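Local coordinates for protein serine hydrolase CCSP0084 (Cycloclasticus sp. P1, PDB 4I3F) that probably acts as a serine hydrolase of the alpha/beta-hydrolase superfamily, cleaving meta-cleavage products of aromatic degradation and possibly esters, at residues A[81-93]-A[207-219]. Residues are numbered along the deposited sequence; the frame is centred on the assembly and turned at random. Where two conformers were deposited one is given.
Sequences IAGFGLSQHNCPP and KDEVRLQFEAMFS
Gln213 reaches from helix 208-217 into the loop 81-93 and uses its carboxamide as a peptide group would, pairing with both backbone polar atoms of His89. His89 N donates to Gln213 OE1 at 2.9 Å, in the carbonyl plane and on a lone pair, while Gln213 NE2 returns a bond of 3.0 Å to His89 O, with His89 O close to the amide plane of Gln213. Two nearly straight bonds thus fix the rotation of the amide, and the Gln213 chain, extended beyond CG, carries it to the loop. Pro92 CG lies against Gln213 NE2, and Gly83 CA approaches Gln213 OE1 at 3.3 Å. Beside this pair, Met217 sets its CE over one face of the Phe84 ring, 3.9 Å from the centroid, with SD placed obliquely in a Met-aromatic contact; Phe84 CE1 in turn meets the edge of the Phe214 ring. In this alpha/beta hydrolase fold the loop follows sheet strand 75-79 and leads to helix 96-113, so the contact ties the core domain to the helical region inserted between strands 142-148 and 243-248. Water bridges extend the seam: one joins Gly83 O to Val210 O, and another joins Asp208 O to Gln213 N and, in one of two Gln88 conformers, also meets Gln88 OE1. Further out, Trp103 and Gln106 of helix 96-113 bond the backbone of Ala82, and Met126 of helix 126-137 touches Phe84.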
loop_
_atom_site.group_PDB
_atom_site.type_symbol
_atom_site.label_atom_id
_atom_site.label_comp_id
_atom_site.label_asym_id
_atom_site.label_seq_id
_atom_site.Cartn_x
_atom_site.Cartn_y
_atom_site.Cartn_z
ATOM N N ILE A 81 3.709 -0.955 -7.858
ATOM C CA ILE A 81 3.975 0.472 -7.757
ATOM C C ILE A 81 5.385 0.716 -8.287
ATOM O O ILE A 81 6.250 -0.157 -8.194
ATOM C CB ILE A 81 3.756 0.933 -6.297
ATOM C CG1 ILE A 81 2.278 0.776 -5.935
ATOM C CG2 ILE A 81 4.171 2.374 -6.080
ATOM C CD1 ILE A 81 1.988 0.997 -4.460
ATOM N N ALA A 82 5.603 1.882 -8.893
ATOM C CA ALA A 82 6.864 2.167 -9.568
ATOM C C ALA A 82 8.050 1.910 -8.646
ATOM O O ALA A 82 8.028 2.285 -7.467
ATOM C CB ALA A 82 6.878 3.599 -10.103
ATOM N N GLY A 83 9.063 1.235 -9.177
ATOM C CA GLY A 83 10.227 0.878 -8.388
ATOM C C GLY A 83 10.101 -0.470 -7.706
ATOM O O GLY A 83 11.089 -0.998 -7.187
ATOM N N PHE A 84 8.894 -1.029 -7.683
ATOM C CA PHE A 84 8.667 -2.328 -7.038
ATOM C C PHE A 84 8.316 -3.355 -8.094
ATOM O O PHE A 84 7.763 -3.003 -9.135
ATOM C CB PHE A 84 7.492 -2.264 -6.060
ATOM C CG PHE A 84 7.755 -1.440 -4.831
ATOM C CD1 PHE A 84 8.269 -2.032 -3.689
ATOM C CD2 PHE A 84 7.466 -0.079 -4.813
ATOM C CE1 PHE A 84 8.505 -1.284 -2.541
ATOM C CE2 PHE A 84 7.701 0.678 -3.672
ATOM C CZ PHE A 84 8.227 0.074 -2.538
ATOM N N GLY A 85 8.617 -4.621 -7.815
ATOM C CA GLY A 85 8.213 -5.723 -8.675
ATOM C C GLY A 85 8.578 -5.532 -10.131
ATOM O O GLY A 85 9.724 -5.237 -10.448
ATOM N N LEU A 86 7.589 -5.661 -11.010
ATOM C CA LEU A 86 7.827 -5.566 -12.446
ATOM C C LEU A 86 7.436 -4.196 -12.999
ATOM O O LEU A 86 7.155 -4.053 -14.195
ATOM C CB LEU A 86 7.074 -6.675 -13.183
ATOM C CG LEU A 86 7.552 -8.082 -12.844
ATOM C CD1 LEU A 86 6.624 -9.107 -13.471
ATOM C CD2 LEU A 86 8.969 -8.290 -13.327
ATOM N N SER A 87 7.428 -3.190 -12.127
ATOM C CA SER A 87 7.207 -1.813 -12.566
ATOM C C SER A 87 8.442 -0.941 -12.338
ATOM O O SER A 87 8.345 0.158 -11.779
ATOM C CB SER A 87 5.999 -1.209 -11.854
ATOM O OG SER A 87 4.804 -1.864 -12.250
ATOM N N GLN A 88 9.601 -1.431 -12.770
ATOM C CA GLN A 88 10.824 -0.666 -12.604
ATOM C C GLN A 88 10.760 0.664 -13.353
ATOM O O GLN A 88 10.307 0.739 -14.494
ATOM C CB GLN A 88 12.034 -1.496 -13.022
ATOM C CG GLN A 88 12.210 -2.733 -12.147
ATOM C CD GLN A 88 12.351 -2.385 -10.672
ATOM O OE1 GLN A 88 13.300 -1.720 -10.273
ATOM N NE2 GLN A 88 11.401 -2.837 -9.855
ATOM N N HIS A 89 11.211 1.714 -12.679
ATOM C CA HIS A 89 11.225 3.045 -13.268
ATOM C C HIS A 89 12.378 3.131 -14.254
ATOM O O HIS A 89 13.387 2.435 -14.117
ATOM C CB HIS A 89 11.342 4.123 -12.181
ATOM C CG HIS A 89 10.957 5.494 -12.650
ATOM N ND1 HIS A 89 11.867 6.386 -13.172
ATOM C CD2 HIS A 89 9.757 6.122 -12.676
ATOM C CE1 HIS A 89 11.245 7.503 -13.509
ATOM N NE2 HIS A 89 9.964 7.370 -13.211
ATOM N N ASN A 90 12.220 3.974 -15.268
ATOM C CA ASN A 90 13.204 4.090 -16.329
ATOM C C ASN A 90 14.420 4.933 -15.940
ATOM O O ASN A 90 15.487 4.806 -16.545
ATOM C CB ASN A 90 12.544 4.679 -17.575
ATOM C CG ASN A 90 11.981 6.064 -17.334
ATOM O OD1 ASN A 90 12.500 7.064 -17.849
ATOM N ND2 ASN A 90 10.919 6.137 -16.561
ATOM N N CYS A 91 14.252 5.794 -14.941
ATOM C CA CYS A 91 15.303 6.728 -14.525
ATOM C C CYS A 91 15.054 7.055 -13.054
ATOM O O CYS A 91 14.652 8.170 -12.703
ATOM C CB CYS A 91 15.238 8.002 -15.377
ATOM S SG CYS A 91 16.796 8.896 -15.623
ATOM N N PRO A 92 15.284 6.071 -12.175
ATOM C CA PRO A 92 14.907 6.213 -10.765
ATOM C C PRO A 92 15.648 7.361 -10.109
ATOM O O PRO A 92 16.870 7.434 -10.204
ATOM C CB PRO A 92 15.349 4.882 -10.144
ATOM C CG PRO A 92 16.416 4.357 -11.058
ATOM C CD PRO A 92 16.020 4.821 -12.439
ATOM N N PRO A 93 14.915 8.271 -9.462
ATOM C CA PRO A 93 15.584 9.363 -8.752
ATOM C C PRO A 93 15.924 8.920 -7.338
ATOM O O PRO A 93 15.579 7.801 -6.955
ATOM C CB PRO A 93 14.495 10.429 -8.692
ATOM C CG PRO A 93 13.232 9.621 -8.502
ATOM C CD PRO A 93 13.445 8.367 -9.367
ATOM N N LYS A 207 17.753 -9.283 -6.429
ATOM C CA LYS A 207 17.980 -8.884 -7.820
ATOM C C LYS A 207 18.260 -7.381 -7.897
ATOM O O LYS A 207 17.690 -6.600 -7.131
ATOM C CB LYS A 207 16.774 -9.242 -8.695
ATOM C CG LYS A 207 16.325 -10.695 -8.564
ATOM C CD LYS A 207 15.647 -11.213 -9.829
ATOM C CE LYS A 207 14.213 -10.726 -9.952
ATOM N NZ LYS A 207 13.245 -11.855 -9.825
ATOM N N ASP A 208 19.148 -6.976 -8.800
ATOM C CA ASP A 208 19.417 -5.555 -8.984
ATOM C C ASP A 208 18.144 -4.854 -9.471
ATOM O O ASP A 208 17.935 -3.665 -9.224
ATOM C CB ASP A 208 20.564 -5.339 -9.970
ATOM C CG ASP A 208 21.868 -5.945 -9.494
ATOM O OD1 ASP A 208 22.118 -5.935 -8.275
ATOM O OD2 ASP A 208 22.642 -6.434 -10.346
ATOM N N GLU A 209 17.295 -5.623 -10.148
ATOM C CA GLU A 209 16.019 -5.142 -10.675
ATOM C C GLU A 209 14.967 -4.983 -9.571
ATOM O O GLU A 209 13.796 -4.757 -9.863
ATOM C CB GLU A 209 15.483 -6.104 -11.740
ATOM C CG GLU A 209 16.539 -6.685 -12.675
ATOM C CD GLU A 209 17.207 -7.923 -12.105
ATOM O OE1 GLU A 209 16.511 -8.940 -11.907
ATOM O OE2 GLU A 209 18.427 -7.876 -11.851
ATOM N N VAL A 210 15.383 -5.119 -8.315
ATOM C CA VAL A 210 14.493 -4.934 -7.166
ATOM C C VAL A 210 15.178 -4.092 -6.093
ATOM O O VAL A 210 14.556 -3.239 -5.454
ATOM C CB VAL A 210 14.051 -6.290 -6.555
ATOM C CG1 VAL A 210 13.270 -6.079 -5.270
ATOM C CG2 VAL A 210 13.218 -7.088 -7.554
ATOM N N ARG A 211 16.473 -4.323 -5.915
ATOM C CA ARG A 211 17.220 -3.688 -4.835
ATOM C C ARG A 211 17.552 -2.214 -5.077
ATOM O O ARG A 211 17.342 -1.372 -4.199
ATOM C CB ARG A 211 18.507 -4.469 -4.560
ATOM C CG ARG A 211 19.494 -3.737 -3.678
ATOM C CD ARG A 211 20.711 -4.597 -3.401
ATOM N NE ARG A 211 21.520 -4.044 -2.325
ATOM C CZ ARG A 211 22.529 -4.689 -1.746
ATOM N NH1 ARG A 211 22.850 -5.915 -2.141
ATOM N NH2 ARG A 211 23.211 -4.113 -0.767
ATOM N N LEU A 212 18.068 -1.907 -6.263
ATOM C CA LEU A 212 18.588 -0.572 -6.552
ATOM C C LEU A 212 17.527 0.512 -6.405
ATOM O O LEU A 212 17.798 1.581 -5.865
ATOM C CB LEU A 212 19.190 -0.525 -7.954
ATOM C CG LEU A 212 20.510 -1.286 -8.080
ATOM C CD1 LEU A 212 20.919 -1.436 -9.534
ATOM C CD2 LEU A 212 21.596 -0.569 -7.303
ATOM N N GLN A 213 16.320 0.247 -6.887
ATOM C CA GLN A 213 15.290 1.268 -6.814
ATOM C C GLN A 213 14.702 1.413 -5.402
ATOM O O GLN A 213 14.340 2.514 -4.997
ATOM C CB GLN A 213 14.241 1.046 -7.906
ATOM C CG GLN A 213 14.907 0.910 -9.279
ATOM C CD GLN A 213 13.999 1.268 -10.441
ATOM O OE1 GLN A 213 12.819 1.557 -10.258
ATOM N NE2 GLN A 213 14.557 1.245 -11.650
ATOM N N PHE A 214 14.645 0.324 -4.632
ATOM C CA PHE A 214 14.173 0.408 -3.247
ATOM C C PHE A 214 15.145 1.259 -2.433
ATOM O O PHE A 214 14.731 2.075 -1.607
ATOM C CB PHE A 214 14.061 -0.996 -2.631
ATOM C CG PHE A 214 13.417 -1.021 -1.261
ATOM C CD1 PHE A 214 12.046 -1.183 -1.132
ATOM C CD2 PHE A 214 14.184 -0.899 -0.112
ATOM C CE1 PHE A 214 11.449 -1.211 0.125
ATOM C CE2 PHE A 214 13.598 -0.919 1.145
ATOM C CZ PHE A 214 12.235 -1.076 1.266
ATOM N N GLU A 215 16.438 1.060 -2.660
ATOM C CA GLU A 215 17.457 1.852 -1.978
ATOM C C GLU A 215 17.313 3.336 -2.302
ATOM O O GLU A 215 17.563 4.197 -1.458
ATOM C CB GLU A 215 18.862 1.367 -2.357
ATOM C CG GLU A 215 19.195 -0.033 -1.851
ATOM C CD GLU A 215 20.577 -0.502 -2.293
ATOM O OE1 GLU A 215 21.267 -1.151 -1.485
ATOM O OE2 GLU A 215 20.968 -0.233 -3.448
ATOM N N ALA A 216 16.904 3.630 -3.531
ATOM C CA ALA A 216 16.783 5.011 -3.978
ATOM C C ALA A 216 15.558 5.713 -3.388
ATOM O O ALA A 216 15.577 6.932 -3.188
ATOM C CB ALA A 216 16.766 5.076 -5.498
ATOM N N MET A 217 14.502 4.945 -3.116
ATOM C CA MET A 217 13.262 5.494 -2.567
ATOM C C MET A 217 13.430 6.096 -1.192
ATOM O O MET A 217 12.764 7.078 -0.853
ATOM C CB MET A 217 12.226 4.398 -2.406
ATOM C CG MET A 217 11.742 3.822 -3.672
ATOM S SD MET A 217 10.807 2.336 -3.311
ATOM C CE MET A 217 10.672 1.738 -4.998
ATOM N N PHE A 218 14.276 5.469 -0.382
ATOM C CA PHE A 218 14.414 5.865 1.007
ATOM C C PHE A 218 15.860 6.207 1.320
ATOM O O PHE A 218 16.330 6.004 2.439
ATOM C CB PHE A 218 13.863 4.766 1.923
ATOM C CG PHE A 218 12.463 4.332 1.557
ATOM C CD1 PHE A 218 11.396 5.203 1.727
ATOM C CD2 PHE A 218 12.227 3.080 1.005
ATOM C CE1 PHE A 218 10.108 4.829 1.376
ATOM C CE2 PHE A 218 10.938 2.689 0.658
ATOM C CZ PHE A 218 9.878 3.568 0.842
ATOM N N SER A 219 16.541 6.762 0.319
ATOM C CA SER A 219 17.956 7.118 0.418
ATOM C C SER A 219 18.233 8.202 1.463
ATOM O O SER A 219 19.356 8.330 1.953
ATOM C CB SER A 219 18.488 7.573 -0.944
ATOM O OG SER A 219 17.779 8.701 -1.417
HETATM O O HOH W 1 12.143 -2.433 -5.155
HETATM O O HOH W 2 11.875 -6.303 -11.073
HETATM O O HOH W 3 15.545 -2.120 -8.509
#